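Local structure of serine proteinase inhibitor A (Sagittaria sagittifolia, 3E8L) at residues S106-G110 against G111-Q115; T74-P77 against V78-G82. The protein inhibits serine proteases, probably trypsin and chymotrypsin at the same time through two reactive sites, and kallikrein weakly. The protein carries 2 engineered substitutions. All blocks are in the same frame, centred on the assembly; numbering follows the deposited sequence.

Contact 1: S106-G110 against G111-Q115; sequences SETNG and GISFQ
Glu107 and Phe114 pair across a tight beta hairpin and tie its two arms with a pair of backbone hydrogen bonds. Glu107 N gives to Phe114 O at 2.8 Å, and Phe114 N gives to Glu107 O at 2.9 Å. Next toward the turn, Asn109 N gives to Ile112 O at 2.7 Å; the return bond from Ile112 N to Asn109 O is weak. Gly110 and Gly111 both have positive phi (76° and 74°), as in a type I' turn.

The packed side carries the Phe114 ring. Phe114 CG lies between the backbone N and the carbonyl carbon (chi1 68°), which swings the ring back toward Glu107 and Asn109. Asn109 CB meets the ring edge at Phe114 CE2, 4.3 Å away. Phe162 and Leu169, from the body of the protein, touch Phe114.

The opposite side is open to solvent. Here Thr108 OG1 and Ser113 OG share a hydrogen bond of 2.9 Å between exposed residues.

The outer face thus carries paired hydroxyls, and the inner face a buried aromatic ring. The Glu107 carboxylate also turns inward, where Lys48 forms a salt bridge to OE2 and Tyr54 a hydrogen bond to OE1. A negative charge there is probably well compensated.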
loop_
_atom_site.group_PDB
_atom_site.type_symbol
_atom_site.label_atom_id
_atom_site.label_comp_id
_atom_site.label_asym_id
_atom_site.label_seq_id
_atom_site.Cartn_x
_atom_site.Cartn_y
_atom_site.Cartn_z
ATOM N N SER A 106 1.952 -15.177 8.191
ATOM C CA SER A 106 2.854 -15.829 9.123
ATOM C C SER A 106 3.447 -17.134 8.565
ATOM O O SER A 106 2.814 -17.836 7.788
ATOM C CB SER A 106 2.200 -16.045 10.497
ATOM O OG SER A 106 1.210 -17.032 10.411
ATOM N N GLU A 107 4.683 -17.413 8.959
ATOM C CA GLU A 107 5.434 -18.528 8.431
ATOM C C GLU A 107 6.385 -19.014 9.532
ATOM O O GLU A 107 6.593 -18.332 10.537
ATOM C CB GLU A 107 6.210 -18.109 7.164
ATOM C CG GLU A 107 7.105 -16.861 7.332
ATOM C CD GLU A 107 8.065 -16.623 6.169
ATOM O OE1 GLU A 107 9.199 -17.142 6.216
ATOM O OE2 GLU A 107 7.710 -15.898 5.220
ATOM N N THR A 108 6.949 -20.194 9.338
ATOM C CA THR A 108 7.973 -20.701 10.215
ATOM C C THR A 108 9.268 -20.782 9.447
ATOM O O THR A 108 9.301 -21.303 8.342
ATOM C CB THR A 108 7.602 -22.072 10.737
ATOM O OG1 THR A 108 6.311 -21.977 11.341
ATOM C CG2 THR A 108 8.615 -22.526 11.776
ATOM N N ASN A 109 10.333 -20.268 10.048
ATOM C CA ASN A 109 11.612 -20.090 9.378
ATOM C C ASN A 109 12.706 -19.970 10.429
ATOM O O ASN A 109 12.722 -19.015 11.217
ATOM C CB ASN A 109 11.545 -18.802 8.546
ATOM C CG ASN A 109 12.654 -18.689 7.518
ATOM O OD1 ASN A 109 12.520 -17.924 6.565
ATOM N ND2 ASN A 109 13.755 -19.416 7.707
ATOM N N GLY A 110 13.620 -20.930 10.446
ATOM C CA GLY A 110 14.688 -20.933 11.439
ATOM C C GLY A 110 14.152 -21.378 12.785
ATOM O O GLY A 110 14.719 -21.051 13.825
ATOM N N GLY A 111 13.066 -22.143 12.770
ATOM C CA GLY A 111 12.406 -22.534 14.000
ATOM C C GLY A 111 11.648 -21.361 14.607
ATOM O O GLY A 111 11.274 -21.409 15.760
ATOM N N ILE A 112 11.442 -20.305 13.823
ATOM C CA ILE A 112 10.698 -19.140 14.273
ATOM C C ILE A 112 9.363 -19.019 13.519
ATOM O O ILE A 112 9.326 -19.085 12.284
ATOM C CB ILE A 112 11.526 -17.824 14.130
ATOM C CG1 ILE A 112 12.888 -17.933 14.829
ATOM C CG2 ILE A 112 10.761 -16.642 14.683
ATOM C CD1 ILE A 112 12.881 -17.794 16.342
ATOM N N SER A 113 8.273 -18.877 14.272
ATOM C CA SER A 113 6.979 -18.571 13.688
ATOM C C SER A 113 6.681 -17.099 13.875
ATOM O O SER A 113 6.665 -16.596 15.011
ATOM C CB SER A 113 5.875 -19.420 14.295
ATOM O OG SER A 113 6.085 -20.780 13.956
ATOM N N PHE A 114 6.469 -16.406 12.758
ATOM C CA PHE A 114 6.126 -15.001 12.785
ATOM C C PHE A 114 5.459 -14.538 11.495
ATOM O O PHE A 114 5.460 -15.244 10.486
ATOM C CB PHE A 114 7.368 -14.155 13.084
ATOM C CG PHE A 114 8.411 -14.143 11.976
ATOM C CD1 PHE A 114 8.979 -12.934 11.564
ATOM C CD2 PHE A 114 8.839 -15.325 11.363
ATOM C CE1 PHE A 114 9.949 -12.897 10.570
ATOM C CE2 PHE A 114 9.805 -15.300 10.361
ATOM C CZ PHE A 114 10.366 -14.072 9.966
ATOM N N GLN A 115 4.869 -13.347 11.564
ATOM C CA GLN A 115 4.460 -12.611 10.385
ATOM C C GLN A 115 5.588 -11.651 10.017
ATOM O O GLN A 115 5.788 -10.652 10.698
ATOM C CB GLN A 115 3.183 -11.825 10.658
ATOM C CG GLN A 115 1.991 -12.664 11.014
ATOM C CD GLN A 115 0.775 -11.808 11.228
ATOM O OE1 GLN A 115 0.413 -11.504 12.368
ATOM N NE2 GLN A 115 0.172 -11.348 10.128
#

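Contact 2: T74-P77 against V78-G82; sequences TSQP and VMQLG
Gln76 curls its side chain back over the chain that follows it and meets Val78 and Gln80. From CA, CB already heads toward residues 78-82. Gln76 CG sits between the backbone N and the carbonyl carbon (chi1 37°), and the chain bends again at the next bond. These two turns make the side chain compact and bring its amide back to Val78 and Gln80.

Gln76 CG lies 3.6 Å from Gln80 NE2. The Gln76 CD carbon lies 3.4 Å from the same Gln80 NE2. At the tip, Gln76 NE2 gives a hydrogen bond to Val78 O at 2.8 Å. Val78 O lies nearly in the amide plane of Gln76. The bond reaches Val78 O from the side, with a C=O...N angle of 120°. Gln76 NE2 also lies against the Val78 methyl CG1, at 3.3 Å. The other tip atom, Gln76 OE1, lies 3.1 Å from Val78 O and is also close to Gln80 OE1; all are acceptors, so no bond forms there.

Gln80 comes from the opposite direction with an extended chain. The two amides stack with planes 6° apart. The backbone N of Gln80 is held by the hydroxyl of Tyr85. Val78 also packs on Ala18, and Met79 is buried against Val11 and Val19.

A side-chain-to-backbone bond and an amide stack thus lie within the irregular loop that joins strands 67-70 and 84-89 of this Kunitz-type beta-trefoil.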
loop_
_atom_site.group_PDB
_atom_site.type_symbol
_atom_site.label_atom_id
_atom_site.label_comp_id
_atom_site.label_asym_id
_atom_site.label_seq_id
_atom_site.Cartn_x
_atom_site.Cartn_y
_atom_site.Cartn_z
ATOM N N THR A 74 -3.280 15.154 -0.999
ATOM C CA THR A 74 -3.693 16.158 -0.020
ATOM C C THR A 74 -2.850 16.197 1.238
ATOM O O THR A 74 -2.966 17.118 2.034
ATOM C CB THR A 74 -5.182 16.032 0.367
ATOM O OG1 THR A 74 -5.355 14.985 1.324
ATOM C CG2 THR A 74 -6.046 15.782 -0.845
ATOM N N SER A 75 -2.002 15.195 1.415
ATOM C CA SER A 75 -1.139 15.142 2.585
ATOM C C SER A 75 -0.129 16.277 2.577
ATOM O O SER A 75 0.363 16.673 1.524
ATOM C CB SER A 75 -0.407 13.805 2.653
ATOM O OG SER A 75 0.392 13.726 3.815
ATOM N N GLN A 76 0.176 16.798 3.757
ATOM C CA GLN A 76 1.244 17.790 3.893
ATOM C C GLN A 76 2.577 17.056 3.683
ATOM O O GLN A 76 2.631 15.844 3.834
ATOM C CB GLN A 76 1.153 18.538 5.235
ATOM C CG GLN A 76 0.723 17.687 6.419
ATOM C CD GLN A 76 1.738 16.640 6.699
ATOM O OE1 GLN A 76 1.476 15.438 6.556
ATOM N NE2 GLN A 76 2.941 17.078 7.033
ATOM N N PRO A 77 3.639 17.774 3.280
ATOM C CA PRO A 77 4.876 17.131 2.777
ATOM C C PRO A 77 5.802 16.464 3.814
ATOM O O PRO A 77 6.902 16.034 3.461
ATOM C CB PRO A 77 5.629 18.302 2.110
ATOM C CG PRO A 77 4.643 19.437 2.045
ATOM C CD PRO A 77 3.721 19.238 3.183
ATOM N N VAL A 78 5.376 16.362 5.064
ATOM C CA VAL A 78 6.265 15.893 6.107
ATOM C C VAL A 78 5.642 14.714 6.837
ATOM O O VAL A 78 4.435 14.678 7.018
ATOM C CB VAL A 78 6.640 17.069 7.074
ATOM C CG1 VAL A 78 5.959 16.954 8.420
ATOM C CG2 VAL A 78 8.129 17.148 7.240
ATOM N N MET A 79 6.452 13.740 7.237
ATOM C CA MET A 79 5.936 12.576 7.950
ATOM C C MET A 79 5.507 12.992 9.356
ATOM O O MET A 79 6.295 13.597 10.085
ATOM C CB MET A 79 6.979 11.439 7.967
ATOM C CG MET A 79 6.638 10.270 8.856
ATOM S SD MET A 79 7.655 8.764 8.794
ATOM C CE MET A 79 8.951 9.117 7.644
ATOM N N GLN A 80 4.256 12.691 9.718
ATOM C CA GLN A 80 3.729 13.056 11.046
ATOM C C GLN A 80 3.589 11.857 11.973
ATOM O O GLN A 80 3.135 10.799 11.553
ATOM C CB GLN A 80 2.396 13.811 10.950
ATOM C CG GLN A 80 2.509 15.286 10.546
ATOM C CD GLN A 80 1.183 15.875 10.026
ATOM O OE1 GLN A 80 0.250 15.131 9.659
ATOM N NE2 GLN A 80 1.097 17.214 9.990
ATOM N N LEU A 81 3.982 12.040 13.234
ATOM C CA LEU A 81 3.867 11.013 14.271
ATOM C C LEU A 81 2.471 10.430 14.349
ATOM O O LEU A 81 1.487 11.153 14.335
ATOM C CB LEU A 81 4.251 11.593 15.622
ATOM C CG LEU A 81 5.552 11.190 16.317
ATOM C CD1 LEU A 81 6.517 10.486 15.435
ATOM C CD2 LEU A 81 6.181 12.411 16.952
ATOM N N GLY A 82 2.393 9.107 14.373
ATOM C CA GLY A 82 1.112 8.424 14.466
ATOM C C GLY A 82 0.418 8.224 13.133
ATOM O O GLY A 82 -0.563 7.466 13.040
#

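How the contacts relate
Contact 2 comes first along the chain and closes before contact 1 opens. Their centres are about 33 Å apart and their nearest atoms about 19 Å apart, on opposite sides of the chain's centre. They do not touch. Contact 1 is a hairpin within the antiparallel sheet that includes strands 43-49, 52-57 and 113-119. Contact 2 lies in the loop linking strands 67-70 and 84-89, which are neighbouring antiparallel strands. Both are at the surface of the same beta-trefoil. One is a hairpin and the other an irregular loop, far apart on the surface of one trefoil.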